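Local coordinates for deacetylase EF_0837 (Enterococcus faecalis, PDB 2ICS), which is a zinc-dependent amidohydrolase-superfamily esterase that deacetylates acetyl-(R)-mandelate with very low efficiency in vitro, and is modelled here with two zinc ions and adenine, at residues 11-22 against 46-54; 94-105 against 138-149. All coordinates share one frame; numbering follows the deposited sequence.

How the contacts relate
Followed from the N terminus, the chain first runs through the small beta domain, and contact 1 closes there: residues 11-22, the end of strand 5-13, the turn and the start of strand 19-25, meet residues 46-54, where the chain leaves strand 42-45 and starts strand 51-61. That strand goes on into the TIM barrel and its zinc ligands. Contact 2 opens only afterwards; it closes a loop of 32 residues and joins helix 97-105 to helix 136-145 and the loop leading on to strand 150-152. The contacts stand in series, neither nested nor crossed, their centres about 37 Å apart, one in the beta domain and the other outside the barrel.

Contact 1 of 2, residues 11-22 against 46-54; sequences NGQTVNGMPVEI and LEPGTYVSA
Gln13 and Tyr51 make the closest backbone approach, their CA atoms 4.8 Å apart, and a backbone hydrogen bond from Val52 N to Gln13 O at 2.8 Å makes the join. The same Gln13 O also takes a CA-H...O contact from Tyr51. Water 3 continues the join by linking Val15 N to Val52 O, while water 1 gathers Asn11 O, Gly49 N and Thr50 O.

Gln13 is stretched out, CG anti to the backbone N (chi1 179°), and this lays its chain alongside Tyr51, both pointing the same way. Its amide lies 28° from the ring plane, with Gln13 NE2 3.8 Å from Tyr51 CE1. Water 2 bridges Gln13 OE1 and Tyr51 OH beyond the ring. Thr14 O comes up to the ring edge in plane, 3.4 Å from Tyr51 CD1.

At the other end Asn11 ND2 donates to Leu46 O over 3.1 Å, arriving from above the carbonyl plane, and the same nitrogen rests near Pro48 CG. Deeper in, Val52 CG2 and Leu46 CD1 both close on Gly12 CA. From strand 19-25, the hairpin partner of 5-13, Val20 CG1 approaches Val52 CB and Ile22 CD1 approaches Val52 CG1.

Two tight turns shape the edges: a type I turn from Thr14 to Gly17, with Thr14 OG1 accepting from Asn16 N as an ST turn, and a type II turn from Glu47 to Thr50. The contact thus ties the four-stranded sheet of 5-13 and 19-25 to the seven-stranded sheet of 51-61 and 331-344, in the beta domain that accompanies the TIM barrel in many amidohydrolases.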
loop_
_atom_site.group_PDB
_atom_site.type_symbol
_atom_site.label_atom_id
_atom_site.label_comp_id
_atom_site.label_asym_id
_atom_site.label_seq_id
_atom_site.Cartn_x
_atom_site.Cartn_y
_atom_site.Cartn_z
ATOM N N ASN A 11 -19.893 -20.470 -2.658
ATOM C CA ASN A 11 -20.842 -19.588 -1.987
ATOM C C ASN A 11 -20.338 -18.179 -1.692
ATOM O O ASN A 11 -20.876 -17.482 -0.835
ATOM C CB ASN A 11 -21.331 -20.251 -0.697
ATOM C CG ASN A 11 -22.816 -20.059 -0.477
ATOM O OD1 ASN A 11 -23.613 -20.226 -1.403
ATOM N ND2 ASN A 11 -23.200 -19.718 0.746
ATOM N N GLY A 12 -19.314 -17.754 -2.415
ATOM C CA GLY A 12 -18.785 -16.424 -2.201
ATOM C C GLY A 12 -19.559 -15.357 -2.951
ATOM O O GLY A 12 -20.407 -15.650 -3.794
ATOM N N GLN A 13 -19.250 -14.105 -2.643
ATOM C CA GLN A 13 -19.906 -12.969 -3.271
ATOM C C GLN A 13 -18.911 -11.820 -3.306
ATOM O O GLN A 13 -18.175 -11.615 -2.347
ATOM C CB GLN A 13 -21.120 -12.561 -2.444
ATOM C CG GLN A 13 -21.876 -11.382 -2.992
ATOM C CD GLN A 13 -22.854 -10.814 -1.990
ATOM O OE1 GLN A 13 -23.643 -9.925 -2.312
ATOM N NE2 GLN A 13 -22.800 -11.315 -0.760
ATOM N N THR A 14 -18.875 -11.077 -4.407
ATOM C CA THR A 14 -17.962 -9.952 -4.493
ATOM C C THR A 14 -18.631 -8.758 -3.831
ATOM O O THR A 14 -19.822 -8.801 -3.511
ATOM C CB THR A 14 -17.614 -9.584 -5.953
ATOM O OG1 THR A 14 -18.764 -9.022 -6.600
ATOM C CG2 THR A 14 -17.148 -10.819 -6.712
ATOM N N VAL A 15 -17.853 -7.702 -3.618
ATOM C CA VAL A 15 -18.341 -6.484 -2.992
ATOM C C VAL A 15 -19.416 -5.807 -3.864
ATOM O O VAL A 15 -20.159 -4.950 -3.394
ATOM C CB VAL A 15 -17.153 -5.513 -2.730
ATOM C CG1 VAL A 15 -16.519 -5.106 -4.039
ATOM C CG2 VAL A 15 -17.610 -4.300 -1.947
ATOM N N ASN A 16 -19.495 -6.200 -5.132
ATOM C CA ASN A 16 -20.490 -5.638 -6.046
ATOM C C ASN A 16 -21.811 -6.417 -5.989
ATOM O O ASN A 16 -22.777 -6.048 -6.655
ATOM C CB ASN A 16 -19.957 -5.643 -7.483
ATOM C CG ASN A 16 -18.846 -4.633 -7.699
ATOM O OD1 ASN A 16 -17.762 -4.974 -8.166
ATOM N ND2 ASN A 16 -19.114 -3.380 -7.363
ATOM N N GLY A 17 -21.840 -7.488 -5.195
ATOM C CA GLY A 17 -23.039 -8.301 -5.059
ATOM C C GLY A 17 -23.120 -9.437 -6.068
ATOM O O GLY A 17 -24.191 -9.991 -6.323
HETATM N N MSE A 18 -21.977 -9.796 -6.636
HETATM C CA MSE A 18 -21.915 -10.852 -7.634
HETATM C C MSE A 18 -21.536 -12.209 -7.032
HETATM O O MSE A 18 -20.557 -12.320 -6.296
HETATM C CB MSE A 18 -20.907 -10.455 -8.707
HETATM C CG MSE A 18 -20.800 -11.410 -9.871
HETATM SE SE MSE A 18 -19.474 -10.788 -11.139
HETATM C CE MSE A 18 -19.368 -12.369 -12.252
ATOM N N PRO A 19 -22.323 -13.258 -7.332
ATOM C CA PRO A 19 -22.039 -14.597 -6.810
ATOM C C PRO A 19 -20.723 -15.056 -7.418
ATOM O O PRO A 19 -20.504 -14.880 -8.618
ATOM C CB PRO A 19 -23.215 -15.433 -7.323
ATOM C CG PRO A 19 -24.300 -14.421 -7.573
ATOM C CD PRO A 19 -23.541 -13.267 -8.159
ATOM N N VAL A 20 -19.845 -15.640 -6.610
ATOM C CA VAL A 20 -18.571 -16.087 -7.148
ATOM C C VAL A 20 -18.018 -17.345 -6.484
ATOM O O VAL A 20 -18.223 -17.581 -5.294
ATOM C CB VAL A 20 -17.512 -14.959 -7.050
ATOM C CG1 VAL A 20 -17.104 -14.745 -5.605
ATOM C CG2 VAL A 20 -16.313 -15.296 -7.896
ATOM N N GLU A 21 -17.332 -18.156 -7.285
ATOM C CA GLU A 21 -16.695 -19.381 -6.820
ATOM C C GLU A 21 -15.344 -19.386 -7.519
ATOM O O GLU A 21 -15.253 -19.043 -8.695
ATOM C CB GLU A 21 -17.505 -20.621 -7.222
ATOM C CG GLU A 21 -18.974 -20.564 -6.810
ATOM C CD GLU A 21 -19.609 -21.942 -6.663
ATOM O OE1 GLU A 21 -19.268 -22.852 -7.454
ATOM O OE2 GLU A 21 -20.460 -22.109 -5.760
ATOM N N ILE A 22 -14.296 -19.759 -6.794
ATOM C CA ILE A 22 -12.956 -19.772 -7.366
ATOM C C ILE A 22 -12.312 -21.154 -7.305
ATOM O O ILE A 22 -12.366 -21.831 -6.283
ATOM C CB ILE A 22 -12.026 -18.752 -6.640
ATOM C CG1 ILE A 22 -12.589 -17.333 -6.762
ATOM C CG2 ILE A 22 -10.632 -18.787 -7.243
ATOM C CD1 ILE A 22 -13.751 -17.038 -5.843
ATOM N N LEU A 46 -18.265 -21.239 2.057
ATOM C CA LEU A 46 -18.461 -20.007 2.809
ATOM C C LEU A 46 -19.900 -19.837 3.275
ATOM O O LEU A 46 -20.825 -20.394 2.686
ATOM C CB LEU A 46 -18.055 -18.807 1.946
ATOM C CG LEU A 46 -16.609 -18.857 1.445
ATOM C CD1 LEU A 46 -16.367 -17.748 0.445
ATOM C CD2 LEU A 46 -15.662 -18.745 2.624
ATOM N N GLU A 47 -20.078 -19.073 4.348
ATOM C CA GLU A 47 -21.406 -18.801 4.879
ATOM C C GLU A 47 -22.057 -17.767 3.978
ATOM O O GLU A 47 -21.378 -16.894 3.443
ATOM C CB GLU A 47 -21.315 -18.234 6.298
ATOM C CG GLU A 47 -20.896 -19.238 7.356
ATOM C CD GLU A 47 -21.812 -20.448 7.393
ATOM O OE1 GLU A 47 -23.048 -20.264 7.475
ATOM O OE2 GLU A 47 -21.294 -21.584 7.340
ATOM N N PRO A 48 -23.381 -17.852 3.793
ATOM C CA PRO A 48 -24.078 -16.884 2.942
ATOM C C PRO A 48 -23.824 -15.465 3.436
ATOM O O PRO A 48 -23.880 -15.205 4.640
ATOM C CB PRO A 48 -25.542 -17.295 3.088
ATOM C CG PRO A 48 -25.445 -18.783 3.271
ATOM C CD PRO A 48 -24.303 -18.900 4.260
ATOM N N GLY A 49 -23.532 -14.555 2.512
ATOM C CA GLY A 49 -23.275 -13.178 2.895
ATOM C C GLY A 49 -21.799 -12.869 3.068
ATOM O O GLY A 49 -21.427 -11.754 3.440
ATOM N N THR A 50 -20.950 -13.856 2.809
ATOM C CA THR A 50 -19.510 -13.662 2.933
ATOM C C THR A 50 -18.954 -13.097 1.626
ATOM O O THR A 50 -19.314 -13.546 0.535
ATOM C CB THR A 50 -18.785 -14.992 3.250
ATOM O OG1 THR A 50 -19.297 -15.545 4.468
ATOM C CG2 THR A 50 -17.292 -14.758 3.403
ATOM N N TYR A 51 -18.082 -12.104 1.742
ATOM C CA TYR A 51 -17.484 -11.484 0.566
ATOM C C TYR A 51 -16.121 -12.085 0.255
ATOM O O TYR A 51 -15.457 -12.649 1.133
ATOM C CB TYR A 51 -17.329 -9.978 0.783
ATOM C CG TYR A 51 -18.633 -9.241 0.970
ATOM C CD1 TYR A 51 -19.463 -8.965 -0.115
ATOM C CD2 TYR A 51 -19.041 -8.819 2.235
ATOM C CE1 TYR A 51 -20.668 -8.283 0.055
ATOM C CE2 TYR A 51 -20.248 -8.137 2.417
ATOM C CZ TYR A 51 -21.055 -7.874 1.322
ATOM O OH TYR A 51 -22.250 -7.218 1.497
ATOM N N VAL A 52 -15.717 -11.955 -1.004
ATOM C CA VAL A 52 -14.434 -12.457 -1.478
ATOM C C VAL A 52 -13.875 -11.462 -2.489
ATOM O O VAL A 52 -14.618 -10.907 -3.305
ATOM C CB VAL A 52 -14.570 -13.819 -2.201
ATOM C CG1 VAL A 52 -13.191 -14.406 -2.458
ATOM C CG2 VAL A 52 -15.419 -14.774 -1.382
ATOM N N SER A 53 -12.571 -11.234 -2.436
ATOM C CA SER A 53 -11.931 -10.326 -3.371
ATOM C C SER A 53 -10.526 -10.828 -3.623
ATOM O O SER A 53 -10.122 -11.856 -3.084
ATOM C CB SER A 53 -11.855 -8.911 -2.797
ATOM O OG SER A 53 -10.875 -8.826 -1.772
ATOM N N ALA A 54 -9.788 -10.106 -4.455
ATOM C CA ALA A 54 -8.410 -10.469 -4.727
ATOM C C ALA A 54 -7.712 -10.227 -3.394
ATOM O O ALA A 54 -8.187 -9.427 -2.592
ATOM C CB ALA A 54 -7.837 -9.563 -5.796
HETATM O O HOH W 1 -21.948 -14.951 -0.028
HETATM O O HOH W 2 -24.055 -7.210 -0.662
HETATM O O HOH W 3 -15.056 -8.092 -3.615
#

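Contact 2 of 2, residues 94-105 against 138-149; sequences AENIHEFYDLAQ and LVKKAIQELPDF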
loop_
_atom_site.group_PDB
_atom_site.type_symbol
_atom_site.label_atom_id
_atom_site.label_comp_id
_atom_site.label_asym_id
_atom_site.label_seq_id
_atom_site.Cartn_x
_atom_site.Cartn_y
_atom_site.Cartn_z
ATOM N N ALA A 94 20.417 -0.390 -0.689
ATOM C CA ALA A 94 21.192 -1.457 -1.319
ATOM C C ALA A 94 22.107 -2.205 -0.348
ATOM O O ALA A 94 22.367 -3.390 -0.528
ATOM C CB ALA A 94 22.021 -0.883 -2.463
ATOM N N GLU A 95 22.584 -1.520 0.685
ATOM C CA GLU A 95 23.496 -2.130 1.646
ATOM C C GLU A 95 22.875 -3.087 2.662
ATOM O O GLU A 95 23.592 -3.863 3.297
ATOM C CB GLU A 95 24.267 -1.034 2.387
ATOM C CG GLU A 95 25.197 -0.213 1.494
ATOM C CD GLU A 95 26.437 -0.984 1.057
ATOM O OE1 GLU A 95 27.242 -1.372 1.935
ATOM O OE2 GLU A 95 26.610 -1.202 -0.163
ATOM N N ASN A 96 21.557 -3.044 2.831
ATOM C CA ASN A 96 20.921 -3.938 3.792
ATOM C C ASN A 96 19.673 -4.661 3.290
ATOM O O ASN A 96 19.060 -5.430 4.024
ATOM C CB ASN A 96 20.609 -3.181 5.090
ATOM C CG ASN A 96 19.963 -1.816 4.849
ATOM O OD1 ASN A 96 19.842 -1.351 3.711
ATOM N ND2 ASN A 96 19.558 -1.164 5.933
ATOM N N ILE A 97 19.317 -4.446 2.031
ATOM C CA ILE A 97 18.129 -5.080 1.473
ATOM C C ILE A 97 18.229 -6.612 1.404
ATOM O O ILE A 97 17.216 -7.317 1.490
ATOM C CB ILE A 97 17.819 -4.505 0.075
ATOM C CG1 ILE A 97 16.436 -4.972 -0.378
ATOM C CG2 ILE A 97 18.908 -4.918 -0.915
ATOM C CD1 ILE A 97 15.863 -4.150 -1.503
ATOM N N HIS A 98 19.448 -7.126 1.258
ATOM C CA HIS A 98 19.651 -8.569 1.194
ATOM C C HIS A 98 19.318 -9.233 2.525
ATOM O O HIS A 98 18.683 -10.287 2.558
ATOM C CB HIS A 98 21.092 -8.880 0.790
ATOM C CG HIS A 98 21.306 -8.905 -0.691
ATOM N ND1 HIS A 98 20.919 -9.969 -1.479
ATOM C CD2 HIS A 98 21.830 -7.984 -1.533
ATOM C CE1 HIS A 98 21.196 -9.701 -2.742
ATOM N NE2 HIS A 98 21.749 -8.503 -2.803
ATOM N N GLU A 99 19.738 -8.615 3.621
ATOM C CA GLU A 99 19.453 -9.163 4.937
ATOM C C GLU A 99 17.939 -9.172 5.135
ATOM O O GLU A 99 17.384 -10.076 5.762
ATOM C CB GLU A 99 20.105 -8.309 6.022
ATOM C CG GLU A 99 20.100 -8.954 7.392
ATOM C CD GLU A 99 20.495 -7.989 8.486
ATOM O OE1 GLU A 99 21.245 -7.032 8.189
ATOM O OE2 GLU A 99 20.066 -8.192 9.644
ATOM N N PHE A 100 17.277 -8.150 4.595
ATOM C CA PHE A 100 15.826 -8.030 4.695
ATOM C C PHE A 100 15.173 -9.085 3.806
ATOM O O PHE A 100 14.229 -9.760 4.217
ATOM C CB PHE A 100 15.398 -6.613 4.276
ATOM C CG PHE A 100 13.902 -6.409 4.194
ATOM C CD1 PHE A 100 13.031 -7.123 5.013
ATOM C CD2 PHE A 100 13.371 -5.469 3.312
ATOM C CE1 PHE A 100 11.647 -6.906 4.956
ATOM C CE2 PHE A 100 11.993 -5.242 3.246
ATOM C CZ PHE A 100 11.127 -5.963 4.071
ATOM N N TYR A 101 15.698 -9.234 2.595
ATOM C CA TYR A 101 15.179 -10.206 1.640
ATOM C C TYR A 101 15.162 -11.632 2.193
ATOM O O TYR A 101 14.182 -12.359 2.020
ATOM C CB TYR A 101 16.007 -10.176 0.357
ATOM C CG TYR A 101 15.607 -11.225 -0.658
ATOM C CD1 TYR A 101 14.396 -11.138 -1.342
ATOM C CD2 TYR A 101 16.439 -12.310 -0.929
ATOM C CE1 TYR A 101 14.024 -12.107 -2.275
ATOM C CE2 TYR A 101 16.075 -13.285 -1.858
ATOM C CZ TYR A 101 14.870 -13.178 -2.527
ATOM O OH TYR A 101 14.515 -14.140 -3.448
ATOM N N ASP A 102 16.247 -12.032 2.852
ATOM C CA ASP A 102 16.339 -13.377 3.406
ATOM C C ASP A 102 15.256 -13.648 4.444
ATOM O O ASP A 102 14.672 -14.732 4.471
ATOM C CB ASP A 102 17.721 -13.613 4.032
ATOM C CG ASP A 102 18.842 -13.570 3.009
ATOM O OD1 ASP A 102 18.666 -14.120 1.899
ATOM O OD2 ASP A 102 19.910 -12.998 3.323
ATOM N N LEU A 103 14.995 -12.670 5.304
ATOM C CA LEU A 103 13.967 -12.828 6.324
ATOM C C LEU A 103 12.592 -12.810 5.680
ATOM O O LEU A 103 11.701 -13.558 6.078
ATOM C CB LEU A 103 14.051 -11.703 7.357
ATOM C CG LEU A 103 15.231 -11.741 8.327
ATOM C CD1 LEU A 103 15.230 -10.492 9.191
ATOM C CD2 LEU A 103 15.133 -12.988 9.189
ATOM N N ALA A 104 12.431 -11.952 4.679
ATOM C CA ALA A 104 11.162 -11.802 3.973
ATOM C C ALA A 104 10.651 -13.086 3.325
ATOM O O ALA A 104 9.458 -13.218 3.064
ATOM C CB ALA A 104 11.287 -10.706 2.915
ATOM N N GLN A 105 11.550 -14.030 3.067
ATOM C CA GLN A 105 11.163 -15.287 2.436
ATOM C C GLN A 105 10.445 -16.261 3.363
ATOM O O GLN A 105 9.602 -17.036 2.920
ATOM C CB GLN A 105 12.393 -15.977 1.842
ATOM C CG GLN A 105 13.151 -15.117 0.856
ATOM C CD GLN A 105 12.223 -14.384 -0.092
ATOM O OE1 GLN A 105 11.433 -14.999 -0.812
ATOM N NE2 GLN A 105 12.307 -13.058 -0.089
ATOM N N LEU A 138 24.758 1.676 -6.650
ATOM C CA LEU A 138 24.340 0.703 -5.650
ATOM C C LEU A 138 22.873 0.324 -5.802
ATOM O O LEU A 138 22.497 -0.824 -5.566
ATOM C CB LEU A 138 24.594 1.241 -4.239
ATOM C CG LEU A 138 26.041 1.599 -3.888
ATOM C CD1 LEU A 138 26.134 1.886 -2.395
ATOM C CD2 LEU A 138 26.973 0.453 -4.267
ATOM N N VAL A 139 22.045 1.284 -6.200
ATOM C CA VAL A 139 20.624 1.011 -6.372
ATOM C C VAL A 139 20.422 0.091 -7.568
ATOM O O VAL A 139 19.657 -0.871 -7.498
ATOM C CB VAL A 139 19.815 2.315 -6.576
ATOM C CG1 VAL A 139 18.367 1.983 -6.908
ATOM C CG2 VAL A 139 19.872 3.161 -5.307
ATOM N N LYS A 140 21.116 0.391 -8.661
ATOM C CA LYS A 140 21.031 -0.409 -9.878
ATOM C C LYS A 140 21.398 -1.862 -9.590
ATOM O O LYS A 140 20.733 -2.787 -10.059
ATOM C CB LYS A 140 21.973 0.153 -10.948
ATOM C CG LYS A 140 22.155 -0.766 -12.150
ATOM C CD LYS A 140 21.537 -0.200 -13.421
ATOM C CE LYS A 140 22.383 0.912 -14.002
ATOM N NZ LYS A 140 21.869 1.323 -15.335
ATOM N N LYS A 141 22.459 -2.055 -8.814
ATOM C CA LYS A 141 22.911 -3.395 -8.467
ATOM C C LYS A 141 21.857 -4.161 -7.680
ATOM O O LYS A 141 21.666 -5.358 -7.888
ATOM C CB LYS A 141 24.215 -3.326 -7.665
ATOM C CG LYS A 141 25.385 -2.769 -8.465
ATOM C CD LYS A 141 26.691 -2.791 -7.682
ATOM C CE LYS A 141 27.825 -2.192 -8.506
ATOM N NZ LYS A 141 29.091 -2.091 -7.728
ATOM N N ALA A 142 21.168 -3.478 -6.773
ATOM C CA ALA A 142 20.140 -4.145 -5.986
ATOM C C ALA A 142 19.004 -4.591 -6.905
ATOM O O ALA A 142 18.518 -5.716 -6.809
ATOM C CB ALA A 142 19.611 -3.214 -4.903
ATOM N N ILE A 143 18.599 -3.700 -7.803
ATOM C CA ILE A 143 17.519 -3.992 -8.735
ATOM C C ILE A 143 17.848 -5.180 -9.637
ATOM O O ILE A 143 16.969 -5.974 -9.966
ATOM C CB ILE A 143 17.187 -2.743 -9.588
ATOM C CG1 ILE A 143 16.598 -1.655 -8.685
ATOM C CG2 ILE A 143 16.211 -3.097 -10.705
ATOM C CD1 ILE A 143 16.234 -0.370 -9.404
ATOM N N GLN A 144 19.113 -5.313 -10.025
ATOM C CA GLN A 144 19.526 -6.420 -10.883
ATOM C C GLN A 144 19.770 -7.682 -10.064
ATOM O O GLN A 144 19.723 -8.797 -10.590
ATOM C CB GLN A 144 20.796 -6.047 -11.655
ATOM C CG GLN A 144 20.656 -4.780 -12.483
ATOM C CD GLN A 144 21.945 -4.384 -13.186
ATOM O OE1 GLN A 144 23.010 -4.939 -12.916
ATOM N NE2 GLN A 144 21.851 -3.413 -14.091
ATOM N N GLU A 145 20.019 -7.502 -8.771
ATOM C CA GLU A 145 20.283 -8.621 -7.875
ATOM C C GLU A 145 19.031 -9.307 -7.333
ATOM O O GLU A 145 19.039 -10.516 -7.094
ATOM C CB GLU A 145 21.163 -8.150 -6.707
ATOM C CG GLU A 145 22.630 -7.959 -7.081
ATOM C CD GLU A 145 23.400 -7.123 -6.071
ATOM O OE1 GLU A 145 23.337 -7.427 -4.859
ATOM O OE2 GLU A 145 24.077 -6.161 -6.495
ATOM N N LEU A 146 17.959 -8.545 -7.134
ATOM C CA LEU A 146 16.721 -9.114 -6.608
ATOM C C LEU A 146 15.496 -8.645 -7.395
ATOM O O LEU A 146 14.676 -7.887 -6.885
ATOM C CB LEU A 146 16.565 -8.733 -5.132
ATOM C CG LEU A 146 17.683 -9.172 -4.183
ATOM C CD1 LEU A 146 17.513 -8.485 -2.839
ATOM C CD2 LEU A 146 17.672 -10.684 -4.020
ATOM N N PRO A 147 15.361 -9.093 -8.654
ATOM C CA PRO A 147 14.228 -8.711 -9.504
ATOM C C PRO A 147 12.899 -9.235 -8.959
ATOM O O PRO A 147 11.847 -8.633 -9.181
ATOM C CB PRO A 147 14.567 -9.349 -10.852
ATOM C CG PRO A 147 16.053 -9.519 -10.809
ATOM C CD PRO A 147 16.299 -9.950 -9.396
ATOM N N ASP A 148 12.957 -10.360 -8.254
ATOM C CA ASP A 148 11.760 -10.974 -7.685
ATOM C C ASP A 148 11.357 -10.332 -6.358
ATOM O O ASP A 148 10.397 -10.768 -5.722
ATOM C CB ASP A 148 11.992 -12.471 -7.441
ATOM C CG ASP A 148 12.500 -13.204 -8.673
ATOM O OD1 ASP A 148 11.855 -13.103 -9.743
ATOM O OD2 ASP A 148 13.544 -13.891 -8.563
ATOM N N PHE A 149 12.084 -9.304 -5.934
ATOM C CA PHE A 149 11.782 -8.669 -4.663
ATOM C C PHE A 149 11.632 -7.158 -4.750
ATOM O O PHE A 149 10.702 -6.591 -4.185
ATOM C CB PHE A 149 12.868 -9.012 -3.646
ATOM C CG PHE A 149 12.573 -8.525 -2.257
ATOM C CD1 PHE A 149 11.516 -9.064 -1.528
ATOM C CD2 PHE A 149 13.339 -7.517 -1.684
ATOM C CE1 PHE A 149 11.225 -8.606 -0.246
ATOM C CE2 PHE A 149 13.057 -7.049 -0.397
ATOM C CZ PHE A 149 11.996 -7.597 0.322
#
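Phe149 sets its ring among the aromatic side chains of helix 97-105, and three rings make a cluster. It turns an edge to the face of Phe100 in a T-shaped pair, centroids 5.4 Å apart and planes at 81°. Tyr101 in turn presents its own edge to the face of Phe149, an offset edge-to-face pair with centroids at 5.1 Å, and Tyr101 CD1 comes within 3.3 Å of Phe149 CG. A trans first torsion in Phe149 (chi1 -174°) swings its ring toward Phe100 and Tyr101.

CH-pi contacts are the work of Leu146, just past the last turn of helix 136-145. Its two methyls part company: CD2 sits over a face of Tyr101, 3.8 Å from the ring centroid, and CD1 over a face of His98. Gln105 CG lies more loosely over the opposite face of Tyr101, near the rim.

Plain apolar packing fills in the rest. Ile97 CG1 meets the rim of Phe149, and Ala104 CB approaches Phe149 CE1. Nearer the start of the first segment, Ala94 CB nestles against Leu138 and Ala142, 3.8 Å from Leu138 CB.

One polar bond crosses the contact. His98 NE2 donates to Glu145 OE1 at 2.8 Å, a moderately bent bond on the carboxylate's anti side and slightly out of its plane, with ring and carboxylate only 18° from coplanar.

This bond fixes how the imidazole is turned while Leu146 sits on its face, and the carboxylate would tend to favour the cationic imidazolium form. Helix 97-105 is therefore joined to the end of helix 136-145 and, mostly, to the loop after it by a greasy aromatic core, on Val111 of strand 110-114, with one polar bond at its margin.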